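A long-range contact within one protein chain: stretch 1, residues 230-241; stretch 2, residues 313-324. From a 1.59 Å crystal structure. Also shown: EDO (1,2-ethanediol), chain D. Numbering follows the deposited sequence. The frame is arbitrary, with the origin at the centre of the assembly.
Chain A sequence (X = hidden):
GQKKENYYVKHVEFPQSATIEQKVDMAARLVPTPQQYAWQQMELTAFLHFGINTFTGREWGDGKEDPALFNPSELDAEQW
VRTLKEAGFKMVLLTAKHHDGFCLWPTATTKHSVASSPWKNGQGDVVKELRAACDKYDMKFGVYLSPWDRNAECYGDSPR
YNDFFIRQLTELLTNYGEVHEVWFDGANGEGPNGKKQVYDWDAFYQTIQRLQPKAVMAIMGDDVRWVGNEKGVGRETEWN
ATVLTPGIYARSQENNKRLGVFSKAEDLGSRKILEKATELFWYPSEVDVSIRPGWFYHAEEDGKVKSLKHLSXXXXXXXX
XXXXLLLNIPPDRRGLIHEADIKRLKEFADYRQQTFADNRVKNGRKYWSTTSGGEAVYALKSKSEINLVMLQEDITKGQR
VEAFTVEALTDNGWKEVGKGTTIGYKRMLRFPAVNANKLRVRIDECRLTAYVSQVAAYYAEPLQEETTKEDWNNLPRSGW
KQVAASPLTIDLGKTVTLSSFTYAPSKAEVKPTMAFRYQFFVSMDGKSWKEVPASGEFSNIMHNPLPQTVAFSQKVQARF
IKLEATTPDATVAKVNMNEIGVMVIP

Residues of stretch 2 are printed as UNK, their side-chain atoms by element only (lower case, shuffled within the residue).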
ATOM      1  N   GLU A 230       5.522   3.845   2.162  1.00 18.18           N
ATOM      2  CA  GLU A 230       4.666   2.958   3.019  1.00 19.69           C
ATOM      3  C   GLU A 230       3.195   3.310   2.811  1.00 19.39           C
ATOM      4  O   GLU A 230       2.354   3.009   3.688  1.00 20.03           O
ATOM      5  CB  GLU A 230       4.987   3.193   4.535  1.00 22.51           C
ATOM      6  CG  GLU A 230       6.289   2.716   4.870  1.00 23.83           C
ATOM      7  CD  GLU A 230       6.555   2.591   6.375  1.00 23.22           C
ATOM      8  OE1 GLU A 230       5.896   3.248   7.194  1.00 26.81           O
ATOM      9  OE2 GLU A 230       7.414   1.815   6.722  1.00 25.23           O
ATOM     10  N   LYS A 231       2.882   4.025   1.720  1.00 17.63           N
ATOM     11  CA  LYS A 231       1.534   4.493   1.510  1.00 19.20           C
ATOM     12  C   LYS A 231       0.703   3.593   0.577  1.00 17.38           C
ATOM     13  O   LYS A 231      -0.492   3.838   0.413  1.00 17.47           O
ATOM     14  CB  LYS A 231       1.600   5.891   0.905  1.00 24.24           C
ATOM     15  CG  LYS A 231       2.259   6.890   1.836  1.00 29.32           C
ATOM     16  CD  LYS A 231       1.266   7.466   2.785  1.00 36.10           C
ATOM     17  CE  LYS A 231       1.742   8.786   3.380  1.00 40.52           C
ATOM     18  NZ  LYS A 231       2.216   8.558   4.750  1.00 42.89           N
ATOM     19  N   GLY A 232       1.316   2.567  -0.012  1.00 15.81           N
ATOM     20  CA  GLY A 232       0.587   1.634  -0.890  1.00 15.84           C
ATOM     21  C   GLY A 232       0.547   2.036  -2.344  1.00 17.07           C
ATOM     22  O   GLY A 232      -0.327   1.571  -3.097  1.00 17.81           O
ATOM     23  N   VAL A 233       1.543   2.826  -2.759  1.00 16.67           N
ATOM     24  CA  VAL A 233       1.549   3.397  -4.132  1.00 18.03           C
ATOM     25  C   VAL A 233       2.790   2.952  -4.882  1.00 16.45           C
ATOM     26  O   VAL A 233       3.904   3.268  -4.475  1.00 16.21           O
ATOM     27  CB  VAL A 233       1.502   4.933  -4.120  1.00 21.31           C
ATOM     28  CG1 VAL A 233       1.354   5.463  -5.562  1.00 21.89           C
ATOM     29  CG2 VAL A 233       0.278   5.406  -3.313  1.00 23.25           C
ATOM     30  N   GLY A 234       2.614   2.146  -5.920  1.00 14.15           N
ATOM     31  CA  GLY A 234       3.747   1.776  -6.757  1.00 14.61           C
ATOM     32  C   GLY A 234       3.986   2.793  -7.838  1.00 15.73           C
ATOM     33  O   GLY A 234       3.547   3.944  -7.734  1.00 18.62           O
ATOM     34  N   ARG A 235       4.689   2.374  -8.875  1.00 14.59           N
ATOM     35  CA  ARG A 235       5.034   3.245  -9.983  1.00 14.54           C
ATOM     36  C   ARG A 235       4.313   2.767 -11.232  1.00 15.12           C
ATOM     37  O   ARG A 235       4.291   1.548 -11.556  1.00 14.50           O
ATOM     38  CB  ARG A 235       6.507   3.099 -10.292  1.00 14.50           C
ATOM     39  CG  ARG A 235       7.499   3.661  -9.244  1.00 15.29           C
ATOM     40  CD  ARG A 235       8.953   3.331  -9.612  1.00 15.36           C
ATOM     41  NE  ARG A 235       9.810   3.866  -8.544  1.00 16.59           N
ATOM     42  CZ  ARG A 235       9.964   3.310  -7.343  1.00 16.31           C
ATOM     43  NH1 ARG A 235       9.402   2.142  -7.039  1.00 15.57           N
ATOM     44  NH2 ARG A 235      10.689   3.914  -6.453  1.00 16.94           N
ATOM     45  N   GLU A 236       3.758   3.726 -11.971  1.00 16.09           N
ATOM     46  CA  GLU A 236       3.275   3.409 -13.324  1.00 17.03           C
ATOM     47  C   GLU A 236       4.364   2.834 -14.241  1.00 15.89           C
ATOM     48  O   GLU A 236       4.072   1.916 -15.024  1.00 16.45           O
ATOM     49  CB  GLU A 236       2.689   4.630 -13.982  1.00 19.20           C
ATOM     50  CG  GLU A 236       1.399   5.056 -13.302  1.00 20.87           C
ATOM     51  CD  GLU A 236       0.955   6.453 -13.769  1.00 27.36           C
ATOM     52  OE1 GLU A 236       1.653   7.389 -13.452  1.00 32.72           O
ATOM     53  OE2 GLU A 236      -0.121   6.610 -14.348  1.00 29.04           O
ATOM     54  N   THR A 237       5.582   3.333 -14.140  1.00 15.45           N
ATOM     55  CA  THR A 237       6.699   2.790 -14.893  1.00 15.14           C
ATOM     56  C   THR A 237       7.580   2.084 -13.870  1.00 15.75           C
ATOM     57  O   THR A 237       8.291   2.762 -13.092  1.00 15.76           O
ATOM     58  CB  THR A 237       7.491   3.875 -15.541  1.00 16.34           C
ATOM     59  OG1 THR A 237       6.686   4.638 -16.421  1.00 16.54           O
ATOM     60  CG2 THR A 237       8.729   3.347 -16.303  1.00 16.85           C
ATOM     61  N   GLU A 238       7.460   0.743 -13.811  1.00 15.33           N
ATOM     62  CA  GLU A 238       8.155  -0.045 -12.799  1.00 15.22           C
ATOM     63  C   GLU A 238       9.096  -1.042 -13.465  1.00 15.77           C
ATOM     64  O   GLU A 238       8.632  -2.083 -14.017  1.00 15.32           O
ATOM     65  CB  GLU A 238       7.170  -0.739 -11.876  1.00 15.28           C
ATOM     66  CG  GLU A 238       7.842  -1.416 -10.651  1.00 15.53           C
ATOM     67  CD  GLU A 238       8.392  -0.449  -9.622  1.00 17.44           C
ATOM     68  OE1 GLU A 238       7.617   0.232  -8.896  1.00 17.80           O
ATOM     69  OE2 GLU A 238       9.644  -0.295  -9.496  1.00 19.44           O
ATOM     70  N   TRP A 239      10.382  -0.697 -13.442  1.00 15.60           N
ATOM     71  CA  TRP A 239      11.486  -1.538 -13.954  1.00 16.02           C
ATOM     72  C   TRP A 239      11.991  -2.437 -12.829  1.00 16.13           C
ATOM     73  O   TRP A 239      12.573  -1.964 -11.856  1.00 16.52           O
ATOM     74  CB  TRP A 239      12.636  -0.678 -14.465  1.00 17.12           C
ATOM     75  CG  TRP A 239      12.341  -0.097 -15.786  1.00 17.30           C
ATOM     76  CD1 TRP A 239      12.009   1.180 -16.054  1.00 17.38           C
ATOM     77  CD2 TRP A 239      12.232  -0.807 -17.030  1.00 17.09           C
ATOM     78  NE1 TRP A 239      11.709   1.324 -17.361  1.00 17.62           N
ATOM     79  CE2 TRP A 239      11.844   0.128 -17.994  1.00 17.34           C
ATOM     80  CE3 TRP A 239      12.419  -2.130 -17.408  1.00 17.60           C
ATOM     81  CZ2 TRP A 239      11.622  -0.202 -19.315  1.00 17.51           C
ATOM     82  CZ3 TRP A 239      12.181  -2.475 -18.732  1.00 17.54           C
ATOM     83  CH2 TRP A 239      11.798  -1.483 -19.678  1.00 17.85           C
ATOM     84  N   ASN A 240      11.727  -3.731 -12.947  1.00 16.40           N
ATOM     85  CA  ASN A 240      12.298  -4.695 -12.018  1.00 16.99           C
ATOM     86  C   ASN A 240      13.644  -5.195 -12.439  1.00 17.42           C
ATOM     87  O   ASN A 240      14.366  -5.823 -11.662  1.00 18.72           O
ATOM     88  CB  ASN A 240      11.276  -5.776 -11.747  1.00 16.62           C
ATOM     89  CG  ASN A 240      10.119  -5.266 -10.887  1.00 16.67           C
ATOM     90  OD1 ASN A 240      10.292  -4.305 -10.105  1.00 16.82           O
ATOM     91  ND2 ASN A 240       9.001  -5.852 -11.033  1.00 18.30           N
ATOM     92  N   ALA A 241      13.993  -4.951 -13.698  1.00 18.37           N
ATOM     93  CA  ALA A 241      15.367  -4.990 -14.153  1.00 18.60           C
ATOM     94  C   ALA A 241      15.878  -3.553 -13.891  1.00 19.40           C
ATOM     95  O   ALA A 241      15.561  -2.629 -14.634  1.00 19.43           O
ATOM     96  CB  ALA A 241      15.445  -5.334 -15.665  1.00 20.13           C
ATOM     97  N   UNK A 313      -7.949   0.890  -4.746  1.00 16.26           N
ATOM     98  CA  UNK A 313      -6.988   1.764  -5.423  1.00 16.46           C
ATOM     99  C   UNK A 313      -5.579   1.314  -5.149  1.00 16.34           C
ATOM    100  O   UNK A 313      -4.729   1.304  -6.067  1.00 15.25           O
ATOM    101  c   UNK A 313      -7.166   3.233  -5.101  1.00 18.36           C
ATOM    102  o   UNK A 313      -9.080   3.328  -6.662  1.00 23.50           O
ATOM    103  c   UNK A 313      -8.488   3.824  -5.660  1.00 20.75           C
ATOM    104  o   UNK A 313      -8.919   4.819  -5.047  1.00 22.83           O
ATOM    105  N   UNK A 314      -5.300   0.972  -3.896  1.00 14.91           N
ATOM    106  CA  UNK A 314      -3.975   0.388  -3.594  1.00 14.84           C
ATOM    107  C   UNK A 314      -3.703  -0.840  -4.431  1.00 13.80           C
ATOM    108  O   UNK A 314      -2.606  -0.967  -4.977  1.00 13.94           O
ATOM    109  c   UNK A 314      -2.619  -0.772  -1.762  1.00 15.20           C
ATOM    110  c   UNK A 314      -3.884   1.363   0.159  1.00 17.61           C
ATOM    111  c   UNK A 314      -3.664   1.442  -1.319  1.00 16.58           C
ATOM    112  c   UNK A 314      -3.821   0.106  -2.061  1.00 15.45           C
ATOM    113  N   UNK A 315      -4.621  -1.781  -4.516  1.00 14.17           N
ATOM    114  CA  UNK A 315      -4.462  -2.978  -5.316  1.00 14.35           C
ATOM    115  C   UNK A 315      -4.102  -2.655  -6.758  1.00 14.41           C
ATOM    116  O   UNK A 315      -3.117  -3.155  -7.316  1.00 14.21           O
ATOM    117  c   UNK A 315      -5.018  -6.244  -5.338  1.00 15.96           C
ATOM    118  c   UNK A 315      -6.138  -6.472  -7.830  1.00 17.70           C
ATOM    119  c   UNK A 315      -5.474  -7.548  -7.262  1.00 17.42           C
ATOM    120  c   UNK A 315      -4.920  -7.449  -6.016  1.00 16.71           C
ATOM    121  o   UNK A 315      -5.399  -8.764  -7.923  1.00 20.03           O
ATOM    122  c   UNK A 315      -6.182  -5.234  -7.160  1.00 17.16           C
ATOM    123  c   UNK A 315      -5.740  -3.827  -5.171  1.00 15.39           C
ATOM    124  c   UNK A 315      -5.664  -5.126  -5.889  1.00 15.91           C
ATOM    125  N   UNK A 316      -4.858  -1.759  -7.349  1.00 15.38           N
ATOM    126  CA  UNK A 316      -4.573  -1.350  -8.733  1.00 15.98           C
ATOM    127  C   UNK A 316      -3.261  -0.628  -8.916  1.00 16.10           C
ATOM    128  O   UNK A 316      -2.704  -0.700  -9.984  1.00 15.68           O
ATOM    129  c   UNK A 316      -7.940  -3.264 -10.852  1.00 20.14           C
ATOM    130  c   UNK A 316      -9.171  -2.201  -9.107  1.00 21.50           C
ATOM    131  c   UNK A 316      -6.960  -1.488  -9.592  1.00 18.15           C
ATOM    132  c   UNK A 316      -6.904  -2.416 -10.614  1.00 19.14           C
ATOM    133  c   UNK A 316      -8.120  -1.371  -8.872  1.00 20.07           C
ATOM    134  c   UNK A 316      -9.108  -3.132 -10.098  1.00 20.97           C
ATOM    135  c   UNK A 316      -5.768  -0.589  -9.328  1.00 16.84           C
ATOM    136  N   UNK A 317      -2.763   0.035  -7.877  1.00 15.00           N
ATOM    137  CA  UNK A 317      -1.510   0.711  -7.922  1.00 15.66           C
ATOM    138  C   UNK A 317      -0.336  -0.091  -7.338  1.00 14.71           C
ATOM    139  O   UNK A 317       0.734   0.464  -7.096  1.00 14.40           O
ATOM    140  o   UNK A 317      -3.508   4.012  -5.780  1.00 32.60           O
ATOM    141  c   UNK A 317      -2.617   3.061  -7.817  1.00 21.51           C
ATOM    142  c   UNK A 317      -1.615   2.039  -7.178  1.00 18.25           C
ATOM    143  c   UNK A 317      -2.852   4.202  -6.797  1.00 24.81           C
ATOM    144  n   UNK A 317      -2.199   5.230  -6.966  1.00 29.83           N
ATOM    145  N   UNK A 318      -0.576  -1.363  -7.087  1.00 13.81           N
ATOM    146  CA  UNK A 318       0.436  -2.279  -6.624  1.00 13.25           C
ATOM    147  C   UNK A 318       0.464  -3.494  -7.521  1.00 12.57           C
ATOM    148  O   UNK A 318       1.311  -3.569  -8.414  1.00 12.97           O
ATOM    149  o   UNK A 318      -1.036  -3.098  -4.841  1.00 12.73           O
ATOM    150  c   UNK A 318       0.264  -2.636  -5.149  1.00 12.88           C
ATOM    151  N   UNK A 319      -0.418  -4.456  -7.298  1.00 12.73           N
ATOM    152  CA  UNK A 319      -0.535  -5.614  -8.149  1.00 12.91           C
ATOM    153  C   UNK A 319      -0.740  -5.161  -9.605  1.00 13.33           C
ATOM    154  O   UNK A 319      -0.169  -5.726 -10.526  1.00 13.51           O
ATOM    155  c   UNK A 319      -1.332  -6.993  -6.291  1.00 15.21           C
ATOM    156  c   UNK A 319      -1.878  -7.677  -8.629  1.00 14.56           C
ATOM    157  c   UNK A 319      -1.674  -6.495  -7.697  1.00 13.97           C
ATOM    158  N   UNK A 320      -1.536  -4.112  -9.792  1.00 13.80           N
ATOM    159  CA  UNK A 320      -1.718  -3.562 -11.121  1.00 13.31           C
ATOM    160  C   UNK A 320      -0.597  -2.724 -11.691  1.00 13.40           C
ATOM    161  O   UNK A 320      -0.704  -2.281 -12.849  1.00 13.72           O
ATOM    162  N   UNK A 321       0.441  -2.459 -10.895  1.00 12.87           N
ATOM    163  CA  UNK A 321       1.608  -1.695 -11.270  1.00 13.18           C
ATOM    164  C   UNK A 321       2.874  -2.554 -11.134  1.00 13.49           C
ATOM    165  O   UNK A 321       3.964  -2.035 -10.865  1.00 13.82           O
ATOM    166  c   UNK A 321       0.332   3.084 -10.159  1.00 18.13           C
ATOM    167  c   UNK A 321       0.871   0.752 -10.668  1.00 15.45           C
ATOM    168  c   UNK A 321       1.755  -0.459 -10.384  1.00 14.01           C
ATOM    169  c   UNK A 321       1.103   1.930  -9.945  1.00 17.20           C
ATOM    170  c   UNK A 321      -0.642   3.049 -11.107  1.00 19.91           C
ATOM    171  o   UNK A 321      -1.451   4.155 -11.352  1.00 21.89           O
ATOM    172  c   UNK A 321      -0.108   0.775 -11.668  1.00 16.17           C
ATOM    173  c   UNK A 321      -0.880   1.924 -11.881  1.00 18.52           C
ATOM    174  N   UNK A 322       2.770  -3.857 -11.348  1.00 12.78           N
ATOM    175  CA  UNK A 322       3.942  -4.717 -11.411  1.00 13.13           C
ATOM    176  C   UNK A 322       4.698  -4.784 -10.067  1.00 13.19           C
ATOM    177  O   UNK A 322       5.936  -4.851 -10.074  1.00 14.19           O
ATOM    178  n   UNK A 322       7.043  -4.727 -13.401  1.00 14.63           N
ATOM    179  c   UNK A 322       5.941  -5.263 -12.917  1.00 14.25           C
ATOM    180  o   UNK A 322       5.822  -6.474 -12.733  1.00 15.46           O
ATOM    181  c   UNK A 322       4.832  -4.271 -12.570  1.00 13.19           C
ATOM    182  N   UNK A 323       3.959  -4.725  -8.974  1.00 13.61           N
ATOM    183  CA  UNK A 323       4.494  -4.950  -7.619  1.00 13.20           C
ATOM    184  C   UNK A 323       3.686  -6.071  -6.969  1.00 13.83           C
ATOM    185  O   UNK A 323       2.534  -6.320  -7.284  1.00 15.05           O
ATOM    186  c   UNK A 323       4.427  -3.718  -6.726  1.00 13.16           C
ATOM    187  o   UNK A 323       5.433  -2.746  -7.105  1.00 14.56           O
ATOM    188  N   UNK A 324       4.290  -6.674  -5.970  1.00 13.61           N
ATOM    189  CA  UNK A 324       3.529  -7.486  -5.002  1.00 13.26           C
ATOM    190  C   UNK A 324       2.949  -6.559  -3.947  1.00 12.99           C
ATOM    191  O   UNK A 324       3.635  -5.599  -3.518  1.00 13.69           O
ATOM    192  c   UNK A 324       4.480  -8.541  -4.333  1.00 14.01           C
ATOM    193  c   UNK A 324       3.881  -9.164  -3.085  1.00 13.57           C
ATOM    194  c   UNK A 324       4.818  -9.670  -5.337  1.00 14.31           C
TER
HETATM  195  C1  EDO D 703       7.945  -2.489   8.999  1.00 26.04           C
HETATM  196  O1  EDO D 703       7.637  -2.217  10.365  1.00 23.30           O
HETATM  197  C2  EDO D 703       7.317  -1.396   8.155  1.00 27.91           C
HETATM  198  O2  EDO D 703       7.758  -0.117   8.640  1.00 30.19           O
HETATM  199  O   HOH W   1       5.066  -0.566  -8.750  1.00 15.07           O
HETATM  200  O   HOH W   2      -2.203   5.098 -13.605  1.00 38.37           O
HETATM  201  O   HOH W   3       7.450  -6.558  -8.409  1.00 15.99           O
HETATM  202  O   HOH W   4       8.009  -8.316 -12.266  1.00 19.19           O

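Position 313 has two side-chain carbons, the second carrying two oxygens, and its side chain makes no contact with stretch 1: Asp313, in the last turn of a helix. At 314 four carbons, packing on Gly232, fork at the first, one arm two carbons long, which defines Ile314. Its CG2 lies 3.5 Å from Gly232 O. An ideal CB on Gly232 would fall 3.0 Å from Ile314 CG1, a clash, and the backbone angles there (89/25) by themselves call for glycine.

Position 315 shows one carbon, then a six-carbon ring bearing an oxygen, pointing away from stretch 1: Tyr315. The same ring without oxygen at 316, out of reach of stretch 1, gives Phe316.

Position 317 leaves helical phi/psi. Its three carbons end in one oxygen and one nitrogen, reaching the Val233 side chain, so it is Gln317. Its backbone accepts the shortest of the three hydrogen bonds across the stretches: Gly234 N donates to Gln317 O at 2.8 Å, with an N-H...O angle of 144°. An ideal CB on Gly234 would sit 2.8 Å from that same oxygen, Gln317 O.

One carbon and one oxygen at 318 make Ser318, whose OG donates to Ile314 O at 2.7 Å. At 319 one carbon carries two more, as in Val319, far from stretch 1. Position 320 has no side-chain atoms and is Gly320; an ideal CB would lie 2.3 Å from Phe316 O.

Position 321 has one carbon, then a six-carbon ring bearing an oxygen, with Glu236 CA over the ring face: Tyr321. That CA is 4.2 Å from the ring centroid and 8° off the normal, a CH-pi contact, while Gly234 C meets the ring edge, 3.7 Å from Tyr321 CD2. Water 2 bonds both Tyr321 OH (2.6 Å) and Glu236 OE2 (2.7 Å).

At 322 two carbons, the second bearing oxygen and nitrogen, with the end near Glu238 O, identify Asn322. Asn322 ND2 donates to Glu238 O at 3.1 Å (141°), and Asn240 ND2 returns a weak bond to Asn322 O at 3.4 Å. Position 323, one carbon and one oxygen, is Ser323; water 1 accepts from Ser323 OG and Arg235 N and donates to Glu238 OE1 and Tyr321 O. Three carbons forked at the first make 324 Val324, beyond contact.

The contact, 539 Å² in all, therefore works by close backbone approach at Gly232 and Gly234, a tyrosine ring packed against the chain at Gly234 to Glu236, and asparagine bonds beyond it. Two overlapping type I turns, Ser318–Tyr321 and Val319–Asn322, lead the chain from the helix end to Tyr321 and Asn322.

Stretch 2 313-324: DIYFQSVGYNSV
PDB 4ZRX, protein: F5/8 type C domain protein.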